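Local coordinates for Alpha/beta hydrolase fold protein (Ochrobactrum, PDB 4G9E) that hydrolyses the lactone ring of N-acyl homoserine lactones and binds the open-ring N-butanoyl-L-homoserine in its pocket, at residues 60-65 and 178-183; 70-75 and 185-190. All coordinates share one frame; numbering follows the deposited sequence.

Interaction 1: 60-65 and 178-183; sequences PGHGKS and ARTDGR
The guanidinium of Arg179 has Gly61 O and His62 N over one face, both offset toward its rim, while Gly63 O and Ser65 O meet it at the edge. The His62 ring carries Thr180 CG2 over one face, and Pro60 O lies in its plane at ND1. In this alpha/beta hydrolase fold, the loop after strand 52-57 here meets the turn between helices 171-179 and 182-194. Two carbonyls of the loop hold the arginine by its rim. NE donates to Gly63 O at 2.9 Å with a bent N-H...O angle of 140°. NH1 donates to Ser65 O at 2.8 Å, and this bond is straighter, at 166°. CG of Arg179 stands anti to the backbone N, and the bend at chi2 (-87°) lays CD 3.3 Å from Gly63 O. NH2 turns to Asp67 in a salt bridge. An alanine at Arg179 would probably leave Gly63 O and Ser65 O without these donors and Asp67 without its charged mate, and open a gap beside the loop. His62 contributes a CH-pi contact, with Thr180 CG2 3.8 Å from the ring centroid. The bond from His62 ND1 to Pro60 O fixes the rotation of that ring. A water accepts from both Gly63 N and Thr180 OG1, and it bridges the loop and the turn between the helices. Asp181 caps helix 182-194: its OD1 accepts from Arg183 N, and Arg183 grips the carboxylate side-on through NE and NH2. OD2 also turns to Tyr75 OH. Gly61 has positive phi and lies close against Asp181. The backbone closes the contact where Asp181 N donates to Gly61 O at 3.0 Å, in the plane of that carbonyl.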
# COMPACT_ATOMS: atom_id res chain seq x y z
N PRO A 60 12.00 2.42 -1.67
CA PRO A 60 13.12 2.94 -2.46
C PRO A 60 12.60 3.87 -3.55
O PRO A 60 11.56 3.58 -4.15
CB PRO A 60 13.73 1.67 -3.06
CG PRO A 60 13.46 0.63 -2.02
CD PRO A 60 12.08 0.96 -1.50
N GLY A 61 13.30 4.97 -3.79
CA GLY A 61 12.91 5.94 -4.81
C GLY A 61 11.80 6.89 -4.40
O GLY A 61 11.38 7.71 -5.21
N HIS A 62 11.32 6.77 -3.16
CA HIS A 62 10.18 7.53 -2.68
C HIS A 62 10.48 8.23 -1.36
O HIS A 62 11.32 7.77 -0.57
CB HIS A 62 8.98 6.60 -2.46
CG HIS A 62 8.40 6.02 -3.71
ND1 HIS A 62 9.02 5.02 -4.44
CD2 HIS A 62 7.24 6.28 -4.35
CE1 HIS A 62 8.27 4.71 -5.47
NE2 HIS A 62 7.18 5.46 -5.45
N GLY A 63 9.77 9.32 -1.10
CA GLY A 63 9.87 9.99 0.18
C GLY A 63 11.29 10.31 0.59
O GLY A 63 12.08 10.86 -0.18
N LYS A 64 11.61 9.98 1.82
CA LYS A 64 12.91 10.25 2.41
C LYS A 64 13.90 9.07 2.23
O LYS A 64 14.98 9.11 2.72
CB LYS A 64 12.76 10.60 3.90
CG LYS A 64 11.97 11.88 4.06
CD LYS A 64 12.04 12.52 5.40
CE LYS A 64 11.13 13.73 5.38
NZ LYS A 64 11.72 14.85 4.62
N SER A 65 13.49 8.02 1.55
CA SER A 65 14.41 6.94 1.21
C SER A 65 15.28 7.38 0.05
O SER A 65 14.91 8.28 -0.69
CB SER A 65 13.64 5.68 0.85
OG SER A 65 13.06 5.12 2.01
N ALA A 178 6.71 14.94 -6.50
CA ALA A 178 7.79 15.48 -7.31
C ALA A 178 9.12 14.80 -7.04
O ALA A 178 9.95 14.66 -7.93
CB ALA A 178 7.90 16.98 -7.09
N ARG A 179 9.33 14.37 -5.80
CA ARG A 179 10.59 13.72 -5.43
C ARG A 179 10.78 12.37 -6.11
O ARG A 179 11.90 11.99 -6.44
CB ARG A 179 10.71 13.55 -3.91
CG ARG A 179 11.91 12.72 -3.45
CD ARG A 179 11.57 11.23 -3.43
NE ARG A 179 12.65 10.35 -3.00
CZ ARG A 179 13.57 9.83 -3.81
NH1 ARG A 179 14.50 9.02 -3.32
NH2 ARG A 179 13.56 10.14 -5.10
N THR A 180 9.69 11.63 -6.29
CA THR A 180 9.78 10.24 -6.72
C THR A 180 10.69 10.05 -7.92
O THR A 180 10.60 10.78 -8.91
CB THR A 180 8.39 9.70 -7.07
OG1 THR A 180 7.50 9.97 -5.98
CG2 THR A 180 8.44 8.19 -7.32
N ASP A 181 11.58 9.07 -7.83
CA ASP A 181 12.41 8.63 -8.94
C ASP A 181 11.48 8.13 -10.04
O ASP A 181 10.86 7.08 -9.91
CB ASP A 181 13.33 7.51 -8.44
CG ASP A 181 14.31 7.00 -9.48
OD1 ASP A 181 14.22 7.39 -10.67
OD2 ASP A 181 15.17 6.19 -9.10
N GLY A 182 11.37 8.88 -11.14
CA GLY A 182 10.44 8.52 -12.19
C GLY A 182 10.72 7.18 -12.84
O GLY A 182 9.81 6.55 -13.39
N ARG A 183 11.97 6.74 -12.81
CA ARG A 183 12.30 5.41 -13.30
C ARG A 183 11.48 4.35 -12.60
O ARG A 183 11.14 3.32 -13.19
CB ARG A 183 13.79 5.11 -13.10
CG ARG A 183 14.70 6.05 -13.87
CD ARG A 183 16.16 5.80 -13.55
NE ARG A 183 16.43 5.96 -12.13
CZ ARG A 183 17.59 5.67 -11.55
NH1 ARG A 183 18.60 5.21 -12.28
NH2 ARG A 183 17.74 5.85 -10.24
O HOH W 1 7.85 9.96 -3.14

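Interaction 2: 70-75 and 185-190; sequences DPDRSY and RRIMFE. With C4L (N-butanoyl-L-homoserine), chain C.
Ile187 CG2 stands anti to the backbone N, with CG1 anti to the carbonyl carbon (chi1 -63°), and this places CG2 3.4 Å from Tyr75 O. Met188 CG is also anti to its backbone N (chi1 175°), and the bend at chi3 (-61°) places CE 3.7 Å from O4 of N-butanoyl-L-homoserine. The contact is mostly apolar. Ile187 CD1 lies at the edge of the Tyr75 ring, near its plane, and also touches Pro71 CB at 4.2 Å. Tyr75 CB faces Ile187 CB at 4.3 Å. Tyr75 O comes within 3.3 Å of Met188 N, but the angle is too poor for a hydrogen bond. The short helix 71-74 is capped by Asp70, whose OD1 accepts a weak bond from Asp72 N. The two residues after Ile187, Met188 and Phe189, both meet the ligand. Met188 SD packs against C7. Phe189 presents its ring edge to the end of the acyl chain, with CE1 3.9 Å from C8. Helix 182-194 thus packs on helix 71-74 through Ile187 and lines the ligand pocket through Met188 and Phe189, as part of the acyl-chain site in this alpha/beta hydrolase fold.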
# COMPACT_ATOMS: atom_id res chain seq x y z
N ASP A 70 19.87 -0.46 -7.10
CA ASP A 70 19.69 -1.16 -8.37
C ASP A 70 18.22 -1.08 -8.78
O ASP A 70 17.41 -1.91 -8.36
CB ASP A 70 20.14 -2.62 -8.24
CG ASP A 70 19.96 -3.41 -9.52
OD1 ASP A 70 19.52 -2.83 -10.54
OD2 ASP A 70 20.27 -4.61 -9.50
N PRO A 71 17.87 -0.07 -9.59
CA PRO A 71 16.48 0.08 -10.05
C PRO A 71 15.92 -1.18 -10.70
O PRO A 71 14.72 -1.45 -10.57
CB PRO A 71 16.58 1.22 -11.06
CG PRO A 71 17.71 2.06 -10.54
CD PRO A 71 18.71 1.07 -9.99
N ASP A 72 16.77 -1.95 -11.37
CA ASP A 72 16.33 -3.16 -12.07
C ASP A 72 15.88 -4.26 -11.11
O ASP A 72 15.10 -5.14 -11.47
CB ASP A 72 17.45 -3.68 -12.98
CG ASP A 72 17.82 -2.70 -14.08
OD1 ASP A 72 16.92 -1.99 -14.58
OD2 ASP A 72 19.01 -2.65 -14.46
N ARG A 73 16.40 -4.22 -9.89
CA ARG A 73 16.00 -5.17 -8.86
C ARG A 73 14.83 -4.65 -8.05
O ARG A 73 13.91 -5.40 -7.71
CB ARG A 73 17.18 -5.44 -7.93
CG ARG A 73 16.85 -6.37 -6.79
CD ARG A 73 17.94 -6.34 -5.74
NE ARG A 73 17.59 -7.21 -4.61
CZ ARG A 73 17.92 -6.96 -3.35
NH1 ARG A 73 18.60 -5.87 -3.05
NH2 ARG A 73 17.55 -7.80 -2.40
N SER A 74 14.86 -3.37 -7.71
CA SER A 74 13.98 -2.84 -6.68
C SER A 74 12.62 -2.34 -7.14
O SER A 74 11.63 -2.47 -6.42
CB SER A 74 14.68 -1.70 -5.93
OG SER A 74 15.85 -2.16 -5.29
N TYR A 75 12.57 -1.73 -8.33
CA TYR A 75 11.38 -1.00 -8.74
C TYR A 75 10.39 -1.92 -9.45
O TYR A 75 10.25 -1.89 -10.68
CB TYR A 75 11.75 0.18 -9.63
CG TYR A 75 12.56 1.27 -8.97
CD1 TYR A 75 12.50 1.50 -7.60
CD2 TYR A 75 13.35 2.12 -9.74
CE1 TYR A 75 13.23 2.54 -7.02
CE2 TYR A 75 14.07 3.15 -9.18
CZ TYR A 75 14.00 3.36 -7.82
OH TYR A 75 14.71 4.38 -7.23
N ARG A 185 8.38 4.57 -11.57
CA ARG A 185 7.07 4.48 -12.20
C ARG A 185 7.13 3.65 -13.47
O ARG A 185 6.35 2.71 -13.65
CB ARG A 185 6.52 5.87 -12.52
CG ARG A 185 6.05 6.63 -11.29
CD ARG A 185 5.37 7.94 -11.67
NE ARG A 185 6.31 8.93 -12.18
CZ ARG A 185 6.84 9.92 -11.47
NH1 ARG A 185 6.54 10.06 -10.18
NH2 ARG A 185 7.68 10.78 -12.04
N ARG A 186 8.06 3.99 -14.35
CA ARG A 186 8.15 3.33 -15.64
C ARG A 186 8.42 1.84 -15.50
O ARG A 186 7.72 1.02 -16.10
CB ARG A 186 9.23 3.98 -16.50
CG ARG A 186 9.45 3.26 -17.82
CD ARG A 186 10.41 3.99 -18.74
NE ARG A 186 11.62 4.43 -18.05
CZ ARG A 186 12.70 3.68 -17.85
NH1 ARG A 186 12.73 2.41 -18.25
NH2 ARG A 186 13.75 4.19 -17.22
N ILE A 187 9.43 1.50 -14.72
CA ILE A 187 9.86 0.11 -14.61
C ILE A 187 8.80 -0.74 -13.90
O ILE A 187 8.46 -1.82 -14.36
CB ILE A 187 11.23 -0.01 -13.94
CG1 ILE A 187 12.30 0.71 -14.78
CG2 ILE A 187 11.61 -1.46 -13.76
CD1 ILE A 187 13.59 0.93 -14.05
N MET A 188 8.26 -0.23 -12.80
CA MET A 188 7.25 -0.99 -12.08
C MET A 188 6.05 -1.28 -12.96
O MET A 188 5.55 -2.40 -12.98
CB MET A 188 6.83 -0.25 -10.81
CG MET A 188 5.68 -0.90 -10.04
SD MET A 188 4.03 -0.52 -10.68
CE MET A 188 3.96 1.26 -10.49
N PHE A 189 5.59 -0.28 -13.71
CA PHE A 189 4.36 -0.48 -14.47
C PHE A 189 4.56 -1.45 -15.62
O PHE A 189 3.69 -2.28 -15.91
CB PHE A 189 3.82 0.86 -14.97
CG PHE A 189 2.46 0.76 -15.59
CD1 PHE A 189 1.32 0.70 -14.80
CD2 PHE A 189 2.32 0.70 -16.96
CE1 PHE A 189 0.07 0.60 -15.38
CE2 PHE A 189 1.07 0.60 -17.55
CZ PHE A 189 -0.05 0.55 -16.75
N GLU A 190 5.70 -1.34 -16.28
CA GLU A 190 6.04 -2.28 -17.35
C GLU A 190 6.11 -3.71 -16.83
O GLU A 190 5.58 -4.63 -17.45
CB GLU A 190 7.37 -1.89 -18.00
CG GLU A 190 7.27 -0.69 -18.93
CD GLU A 190 8.60 -0.30 -19.53
OE1 GLU A 190 9.64 -0.81 -19.08
OE2 GLU A 190 8.59 0.53 -20.47
O1 C4L C . -1.92 5.04 -6.16
C4 C4L C . -1.26 4.10 -6.68
O2 C4L C . -0.38 3.46 -6.06
C3 C4L C . -1.51 3.73 -8.12
C2 C4L C . -2.94 4.10 -8.55
C1 C4L C . -3.07 4.19 -10.06
O3 C4L C . -2.39 5.36 -10.55
N1 C4L C . -1.33 2.29 -8.36
C5 C4L C . -0.26 1.80 -9.00
O4 C4L C . 0.64 2.50 -9.44
C6 C4L C . -0.21 0.30 -9.18
C7 C4L C . 0.14 -0.02 -10.62
C8 C4L C . -0.93 0.43 -11.60

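Overall arrangement
Interactions 1 and 2 both use helix 182-194, the first at its N-terminal end and the second further along. Their centres are 12 Å apart. Tyr75 joins them: its OH probably hydrogen-bonds Asp181 OD2 at 2.6 Å and packs on Gly61 CA at 3.4 Å. Arg185 adds a second link, with NH1 3.6 Å from Thr180 CB. Along the chain the segments alternate: loop 60-65 and helix 71-74 meet, in the same order, the turn at 178-183 and helix 182-194. Interaction 2 supplies residues that pack on the ligand, whereas the His62 side chain of interaction 1 stays about 8 Å away. The ligand's hydrogen bonds go to others, among them His248, part of a probable Ser-His-Glu triad.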